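Local coordinates for MazG-related protein (Thermotoga maritima, PDB 2YXH) that binds magnesium and probably hydrolyses nucleoside triphosphates to monophosphates and diphosphate, though its function is unproven, at residues K91-W96 and E106-E111. The protein carries 1 engineered substitution. Numbering follows the deposited sequence.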
loop_
_atom_site.group_PDB
_atom_site.type_symbol
_atom_site.label_atom_id
_atom_site.label_comp_id
_atom_site.label_asym_id
_atom_site.label_seq_id
_atom_site.Cartn_x
_atom_site.Cartn_y
_atom_site.Cartn_z
ATOM N N LYS A 91 10.407 -17.458 1.590
ATOM C CA LYS A 91 11.283 -16.998 2.644
ATOM C C LYS A 91 10.904 -17.811 3.803
ATOM O O LYS A 91 10.357 -17.301 4.731
ATOM C CB LYS A 91 11.054 -15.503 2.912
ATOM C CG LYS A 91 11.406 -14.588 1.701
ATOM C CD LYS A 91 11.089 -13.114 2.036
ATOM C CE LYS A 91 12.317 -12.171 1.964
ATOM N NZ LYS A 91 12.220 -11.002 2.962
ATOM N N PRO A 92 11.148 -19.142 3.753
ATOM C CA PRO A 92 10.613 -19.965 4.901
ATOM C C PRO A 92 11.242 -19.677 6.223
ATOM O O PRO A 92 10.684 -20.024 7.292
ATOM C CB PRO A 92 11.021 -21.424 4.527
ATOM C CG PRO A 92 12.104 -21.237 3.493
ATOM C CD PRO A 92 11.802 -19.963 2.719
ATOM N N TRP A 93 12.467 -19.144 6.152
ATOM C CA TRP A 93 13.185 -18.751 7.412
ATOM C C TRP A 93 12.411 -17.766 8.330
ATOM O O TRP A 93 12.752 -17.640 9.485
ATOM C CB TRP A 93 14.542 -18.182 7.112
ATOM C CG TRP A 93 14.526 -16.956 6.201
ATOM C CD1 TRP A 93 14.449 -15.596 6.577
ATOM C CD2 TRP A 93 14.651 -16.960 4.764
ATOM N NE1 TRP A 93 14.510 -14.769 5.433
ATOM C CE2 TRP A 93 14.601 -15.585 4.320
ATOM C CE3 TRP A 93 14.768 -17.980 3.797
ATOM C CZ2 TRP A 93 14.700 -15.253 2.977
ATOM C CZ3 TRP A 93 14.865 -17.609 2.421
ATOM C CH2 TRP A 93 14.825 -16.282 2.048
ATOM N N LEU A 94 11.358 -17.119 7.800
ATOM C CA LEU A 94 10.513 -16.193 8.566
ATOM C C LEU A 94 9.815 -16.922 9.689
ATOM O O LEU A 94 9.349 -16.337 10.682
ATOM C CB LEU A 94 9.484 -15.522 7.635
ATOM C CG LEU A 94 10.059 -14.629 6.530
ATOM C CD1 LEU A 94 8.939 -13.974 5.730
ATOM C CD2 LEU A 94 10.893 -13.574 7.226
ATOM N N PHE A 95 9.727 -18.232 9.546
ATOM C CA PHE A 95 8.967 -19.050 10.507
ATOM C C PHE A 95 9.881 -19.985 11.257
ATOM O O PHE A 95 9.410 -20.974 11.801
ATOM C CB PHE A 95 7.909 -19.824 9.734
ATOM C CG PHE A 95 6.984 -18.930 8.977
ATOM C CD1 PHE A 95 5.885 -18.329 9.622
ATOM C CD2 PHE A 95 7.239 -18.611 7.644
ATOM C CE1 PHE A 95 5.028 -17.456 8.959
ATOM C CE2 PHE A 95 6.381 -17.738 6.972
ATOM C CZ PHE A 95 5.274 -17.161 7.640
ATOM N N TRP A 96 11.184 -19.690 11.254
ATOM C CA TRP A 96 12.208 -20.512 11.878
ATOM C C TRP A 96 12.875 -19.716 13.006
ATOM O O TRP A 96 13.312 -18.570 12.777
ATOM C CB TRP A 96 13.300 -20.859 10.875
ATOM C CG TRP A 96 12.960 -21.781 9.726
ATOM C CD1 TRP A 96 11.822 -22.546 9.559
ATOM C CD2 TRP A 96 13.798 -22.064 8.599
ATOM N NE1 TRP A 96 11.910 -23.238 8.384
ATOM C CE2 TRP A 96 13.105 -22.958 7.779
ATOM C CE3 TRP A 96 15.049 -21.580 8.172
ATOM C CZ2 TRP A 96 13.629 -23.429 6.577
ATOM C CZ3 TRP A 96 15.582 -22.052 6.978
ATOM C CH2 TRP A 96 14.856 -22.947 6.174
ATOM N N GLU A 106 19.643 -16.490 0.729
ATOM C CA GLU A 106 19.536 -16.412 -0.716
ATOM C C GLU A 106 19.519 -17.783 -1.417
ATOM O O GLU A 106 18.776 -17.967 -2.378
ATOM C CB GLU A 106 20.597 -15.561 -1.322
ATOM C CG GLU A 106 21.983 -15.911 -0.953
ATOM C CD GLU A 106 23.023 -14.997 -1.657
ATOM O OE1 GLU A 106 23.051 -15.036 -2.948
ATOM O OE2 GLU A 106 23.775 -14.260 -0.924
ATOM N N LYS A 107 20.344 -18.718 -0.953
ATOM C CA LYS A 107 20.456 -20.024 -1.596
ATOM C C LYS A 107 19.077 -20.623 -1.542
ATOM O O LYS A 107 18.588 -21.142 -2.552
ATOM C CB LYS A 107 21.441 -20.892 -0.827
ATOM C CG LYS A 107 22.867 -20.588 -1.114
ATOM C CD LYS A 107 23.705 -21.791 -0.830
ATOM C CE LYS A 107 25.059 -21.360 -0.247
ATOM N NZ LYS A 107 25.878 -22.547 0.299
ATOM N N ILE A 108 18.393 -20.495 -0.394
ATOM C CA ILE A 108 17.033 -20.970 -0.342
ATOM C C ILE A 108 16.164 -20.259 -1.373
ATOM O O ILE A 108 15.459 -20.867 -2.186
ATOM C CB ILE A 108 16.448 -20.776 1.027
ATOM C CG1 ILE A 108 17.296 -21.564 2.054
ATOM C CG2 ILE A 108 14.942 -21.138 0.985
ATOM C CD1 ILE A 108 16.621 -21.839 3.462
ATOM N N TRP A 109 16.304 -18.951 -1.406
ATOM C CA TRP A 109 15.387 -18.181 -2.146
ATOM C C TRP A 109 15.569 -18.450 -3.651
ATOM O O TRP A 109 14.585 -18.525 -4.418
ATOM C CB TRP A 109 15.560 -16.714 -1.779
ATOM C CG TRP A 109 14.646 -15.848 -2.487
ATOM C CD1 TRP A 109 13.383 -15.502 -2.118
ATOM C CD2 TRP A 109 14.891 -15.210 -3.749
ATOM N NE1 TRP A 109 12.834 -14.651 -3.039
ATOM C CE2 TRP A 109 13.736 -14.443 -4.051
ATOM C CE3 TRP A 109 16.016 -15.152 -4.618
ATOM C CZ2 TRP A 109 13.645 -13.633 -5.213
ATOM C CZ3 TRP A 109 15.948 -14.327 -5.802
ATOM C CH2 TRP A 109 14.761 -13.583 -6.085
ATOM N N LYS A 110 16.814 -18.613 -4.056
ATOM C CA LYS A 110 17.102 -18.893 -5.427
ATOM C C LYS A 110 16.268 -20.155 -5.828
ATOM O O LYS A 110 15.725 -20.213 -6.930
ATOM C CB LYS A 110 18.603 -19.099 -5.560
ATOM C CG LYS A 110 19.012 -19.609 -6.918
ATOM C CD LYS A 110 20.413 -19.195 -7.274
ATOM C CE LYS A 110 20.585 -19.320 -8.798
ATOM N NZ LYS A 110 20.633 -20.725 -9.383
ATOM N N GLU A 111 16.084 -21.117 -4.911
ATOM C CA GLU A 111 15.485 -22.389 -5.288
ATOM C C GLU A 111 13.983 -22.305 -5.237
ATOM O O GLU A 111 13.318 -22.839 -6.100
ATOM C CB GLU A 111 15.931 -23.526 -4.351
ATOM C CG GLU A 111 17.452 -23.850 -4.388
ATOM C CD GLU A 111 17.985 -24.055 -5.781
ATOM O OE1 GLU A 111 17.351 -24.779 -6.587
ATOM O OE2 GLU A 111 19.048 -23.467 -6.067
#
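Ile108 of helix 102-113 packs against Pro92 and the ring edges of Trp93 and Trp96. This is apolar packing of a 3-10 turn against the last helix of an all-helical MazG fold. The turn follows helix 76-90, and the chain then loops back so that helix 102-113 lies against it. The contact lies away from the carboxylates that bind magnesium, though the Trp109 side chain is about 11 Å from a bound magnesium ion.

The branches of Ile108 divide the work. CG2 lies anti to the backbone N and meets the proline ring, 3.8 Å from Pro92 CD. CB and CG2 border the six-membered ring of Trp93 at its edge, with CB 3.8 Å from Trp93 CZ3. Ile108 CD1 meets Trp96 tip to tip, 3.4 Å from Trp96 CH2, at the ring edge. An alanine in place of Ile108 would probably open a gap beside Pro92 and leave the outer edge of the Trp96 ring without its partner on the helix.

Lys91 CA sits 3.5 Å above one face of the Trp93 ring, offset toward the rim. The chain just after helix 76-90 thus backs one face, while the edge meets the last helix. Trp93 also packs on Ala105 and on Cys16 of the second subunit, so the turn takes part in the dimer contact.

Trp109, the next residue on the helix, has Trp93 CH2 and Lys91 CG obliquely beside its indole, which also packs on Arg90. Trp109 CB lies in the plane of the Trp93 ring, 3.9 Å from Trp93 CH2.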